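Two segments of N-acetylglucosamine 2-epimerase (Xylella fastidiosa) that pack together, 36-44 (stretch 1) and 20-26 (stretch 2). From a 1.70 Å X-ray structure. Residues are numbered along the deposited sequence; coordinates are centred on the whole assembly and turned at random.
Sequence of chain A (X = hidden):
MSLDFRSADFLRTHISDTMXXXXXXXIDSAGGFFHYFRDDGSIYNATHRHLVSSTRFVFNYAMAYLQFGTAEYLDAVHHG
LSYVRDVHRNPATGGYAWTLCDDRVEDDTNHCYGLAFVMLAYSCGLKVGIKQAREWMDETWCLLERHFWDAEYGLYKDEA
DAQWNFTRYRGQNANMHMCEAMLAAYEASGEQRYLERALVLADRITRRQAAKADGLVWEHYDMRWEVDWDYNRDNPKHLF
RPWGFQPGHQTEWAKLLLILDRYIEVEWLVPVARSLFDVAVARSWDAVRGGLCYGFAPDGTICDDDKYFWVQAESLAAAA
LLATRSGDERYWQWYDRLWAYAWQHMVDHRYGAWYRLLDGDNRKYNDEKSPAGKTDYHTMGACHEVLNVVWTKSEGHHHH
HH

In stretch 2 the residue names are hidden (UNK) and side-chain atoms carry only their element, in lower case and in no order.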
# COMPACT_ATOMS: atom_id res chain seq x y z
N TYR A 36 -12.50 11.71 3.71
CA TYR A 36 -11.76 12.96 3.62
C TYR A 36 -11.71 13.65 4.99
O TYR A 36 -12.76 14.07 5.52
CB TYR A 36 -12.43 13.88 2.60
CG TYR A 36 -12.33 13.43 1.14
CD1 TYR A 36 -11.35 13.93 0.28
CD2 TYR A 36 -13.24 12.53 0.62
CE1 TYR A 36 -11.28 13.54 -1.04
CE2 TYR A 36 -13.17 12.12 -0.70
CZ TYR A 36 -12.19 12.65 -1.53
OH TYR A 36 -12.16 12.26 -2.83
N PHE A 37 -10.52 13.69 5.59
CA PHE A 37 -10.32 14.22 6.94
C PHE A 37 -9.30 15.33 6.99
O PHE A 37 -8.18 15.24 6.42
CB PHE A 37 -9.82 13.15 7.91
CG PHE A 37 -10.67 11.89 7.96
CD1 PHE A 37 -11.50 11.66 9.04
CD2 PHE A 37 -10.60 10.92 6.97
CE1 PHE A 37 -12.27 10.52 9.10
CE2 PHE A 37 -11.37 9.77 7.04
CZ PHE A 37 -12.21 9.58 8.09
N ARG A 38 -9.65 16.40 7.72
CA ARG A 38 -8.69 17.42 8.08
C ARG A 38 -7.76 16.99 9.22
O ARG A 38 -7.98 15.97 9.87
CB ARG A 38 -9.41 18.71 8.53
CG ARG A 38 -10.28 19.33 7.48
CD ARG A 38 -10.82 20.71 7.93
NE ARG A 38 -11.72 21.23 6.91
CZ ARG A 38 -13.05 21.07 6.89
NH1 ARG A 38 -13.69 20.39 7.83
NH2 ARG A 38 -13.74 21.59 5.88
N ASP A 39 -6.74 17.81 9.49
CA ASP A 39 -5.76 17.52 10.52
C ASP A 39 -6.43 17.23 11.86
O ASP A 39 -5.96 16.40 12.60
CB ASP A 39 -4.77 18.67 10.72
CG ASP A 39 -3.71 18.78 9.61
OD1 ASP A 39 -3.48 17.82 8.85
OD2 ASP A 39 -3.05 19.85 9.52
N ASP A 40 -7.49 17.97 12.16
CA ASP A 40 -8.15 17.84 13.46
C ASP A 40 -9.22 16.76 13.49
O ASP A 40 -9.91 16.61 14.48
CB ASP A 40 -8.72 19.18 13.93
CG ASP A 40 -9.80 19.72 12.98
OD1 ASP A 40 -10.32 19.01 12.09
OD2 ASP A 40 -10.15 20.91 13.15
N GLY A 41 -9.35 16.03 12.38
CA GLY A 41 -10.30 14.92 12.33
C GLY A 41 -11.65 15.24 11.75
O GLY A 41 -12.45 14.34 11.53
N SER A 42 -11.91 16.51 11.46
CA SER A 42 -13.20 16.89 10.92
C SER A 42 -13.32 16.40 9.47
O SER A 42 -12.28 16.23 8.78
CB SER A 42 -13.45 18.40 11.08
OG SER A 42 -12.49 19.19 10.45
N ILE A 43 -14.55 16.11 9.06
CA ILE A 43 -14.82 15.56 7.73
C ILE A 43 -15.08 16.70 6.75
O ILE A 43 -15.96 17.56 6.97
CB ILE A 43 -15.97 14.51 7.75
CG1 ILE A 43 -15.55 13.27 8.55
CG2 ILE A 43 -16.37 14.07 6.31
CD1 ILE A 43 -16.34 13.02 9.75
N TYR A 44 -14.29 16.77 5.68
CA TYR A 44 -14.43 17.89 4.74
C TYR A 44 -15.11 17.55 3.44
O TYR A 44 -15.36 18.43 2.62
CB TYR A 44 -13.08 18.58 4.49
CG TYR A 44 -12.02 17.88 3.67
CD1 TYR A 44 -12.03 17.93 2.27
CD2 TYR A 44 -10.93 17.25 4.29
CE1 TYR A 44 -11.00 17.34 1.53
CE2 TYR A 44 -9.91 16.67 3.55
CZ TYR A 44 -9.95 16.71 2.20
OH TYR A 44 -8.92 16.12 1.50
N UNK A 20 -6.93 6.08 17.28
CA UNK A 20 -7.69 7.08 18.03
C UNK A 20 -8.04 8.29 17.17
O UNK A 20 -9.06 8.91 17.40
c UNK A 20 -6.94 7.48 19.34
N UNK A 21 -7.24 8.62 16.15
CA UNK A 21 -7.60 9.69 15.20
C UNK A 21 -8.86 9.32 14.40
O UNK A 21 -9.80 10.12 14.24
c UNK A 21 -7.54 11.49 10.95
c UNK A 21 -6.78 10.96 13.16
c UNK A 21 -7.19 10.56 11.91
c UNK A 21 -7.49 12.81 11.24
c UNK A 21 -7.10 13.21 12.49
c UNK A 21 -6.77 12.31 13.44
c UNK A 21 -6.43 9.98 14.22
N UNK A 22 -8.89 8.10 13.85
CA UNK A 22 -9.94 7.71 12.90
C UNK A 22 -11.19 7.17 13.60
O UNK A 22 -12.27 7.31 13.11
c UNK A 22 -7.97 8.29 8.86
c UNK A 22 -8.91 7.83 9.84
c UNK A 22 -6.17 7.35 10.16
c UNK A 22 -9.42 6.60 11.98
c UNK A 22 -7.09 6.86 11.08
c UNK A 22 -8.46 7.09 10.95
c UNK A 22 -6.63 8.05 9.04
o UNK A 22 -5.72 8.49 8.11
N UNK A 23 -11.00 6.51 14.73
CA UNK A 23 -12.09 5.80 15.39
C UNK A 23 -12.65 6.62 16.55
O UNK A 23 -11.87 7.07 17.39
n UNK A 23 -13.69 3.07 15.61
c UNK A 23 -13.14 3.32 17.71
c UNK A 23 -12.75 3.61 16.44
c UNK A 23 -14.62 2.46 16.33
n UNK A 23 -14.32 2.61 17.61
c UNK A 23 -11.61 4.43 15.92
N UNK A 24 -13.99 6.81 16.60
CA UNK A 24 -15.02 6.29 15.71
C UNK A 24 -15.52 7.29 14.63
O UNK A 24 -16.50 7.02 13.92
c UNK A 24 -16.14 5.96 16.68
c UNK A 24 -14.60 7.42 17.81
c UNK A 24 -16.11 7.18 17.59
N UNK A 25 -14.83 8.41 14.46
CA UNK A 25 -15.32 9.47 13.58
C UNK A 25 -15.39 9.10 12.09
O UNK A 25 -16.18 9.69 11.35
n UNK A 25 -12.44 12.22 15.21
c UNK A 25 -14.48 10.73 13.76
n UNK A 25 -11.67 14.32 15.70
c UNK A 25 -11.43 13.06 15.37
c UNK A 25 -13.85 12.61 15.33
c UNK A 25 -14.78 11.44 15.07
n UNK A 25 -10.17 12.63 15.24
N UNK A 26 -14.60 8.10 11.67
CA UNK A 26 -14.61 7.69 10.27
C UNK A 26 -15.84 6.87 9.86
O UNK A 26 -16.08 6.69 8.66
c UNK A 26 -13.33 6.90 9.91
s UNK A 26 -13.23 5.27 10.71

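Position 20 carries a single side-chain carbon, a CB with nothing beyond it. It lies in the last part of a helix that begins earlier in the chain. It is out of reach of stretch 1. One carbon alone makes it Ala 20.

Position 21 has one carbon followed by a ring of six carbons, with no oxygen attached. The CA-to-CB bond points sideways, but the ring comes nearer to stretch 1. The ring edge meets Asp 39 O and Arg 38 O. Both carbonyl oxygens sit near the ring plane, where the C-H groups carry slight positive charge. Phe 37 CB also approaches this edge. A six-carbon ring without a hydroxyl is Phe 21. Phe 21 CE1 is 3.4 Å from Asp 39 O, and Phe 21 CZ is 3.5 Å from Arg 38 O. Phe 21 CZ is 4.1 Å from Phe 37 CB.

Position 22 again has one carbon and a six-carbon ring, but this ring bears an oxygen. The ring turns its edge to a face of the Phe 37 ring. That pattern is Tyr 22. Tyr 22 CD2 is 4.1 Å from Phe 37 CZ and lies over one face of the Phe 37 ring. The two rings pack edge-to-face, with centroids 5.4 Å apart and planes at 85°. Its OH is hydrogen-bonded elsewhere in the structure.

Position 23 has one carbon and a five-membered ring of three carbons and two nitrogens. It does not touch stretch 1. The ring is an imidazole, so the residue is His 23. It is the first residue to leave helical geometry.

Position 24 has three carbons that close a ring onto the backbone N. It too is out of reach. Only proline has such a ring, so it is Pro 24. The peptide bond before it is cis.

Position 25 has three carbons, a nitrogen, and then a carbon carrying two more nitrogens. Its CA-to-CB bond points toward stretch 1, and the end of the side chain reaches Asp 40 O and Gly 41. This guanidinium identifies Arg 25. Arg 25 NH2 gives a weak hydrogen bond to Asp 40 O, at 3.1 Å. Arg 25 NH1 gives a hydrogen bond to Phe 21 O at 2.7 Å, tying the side chain to the helix. Gly 41 CA lies over one face of the guanidinium, 3.7 Å from Arg 25 NH2. A CB on Gly 41 would fall 2.3 Å from Arg 25 NH2, a clash. The backbone O of Arg 25 is 3.7 Å from Ile 43 CD1.

Position 26 has one carbon and one sulfur. Its CB packs at the edge of the Phe 37 ring. One carbon and one sulfur make it Cys 26. Cys 26 CB is 3.4 Å from Phe 37 CZ. Cys 26 N gives a hydrogen bond to Tyr 22 O at 2.9 Å.

The contact joins an apolar part to a polar one. Phe 37 packs against Phe 21, Tyr 22 and Cys 26. Beside it, the type I turn from Arg 38 to Gly 41 brings backbone against Phe 21 and Arg 25. Glycine lets the guanidinium lie close to the turn. The contact buries 373 Å² between the stretches, both sides summed.

Stretch 2 (20-26) AFYHPRC
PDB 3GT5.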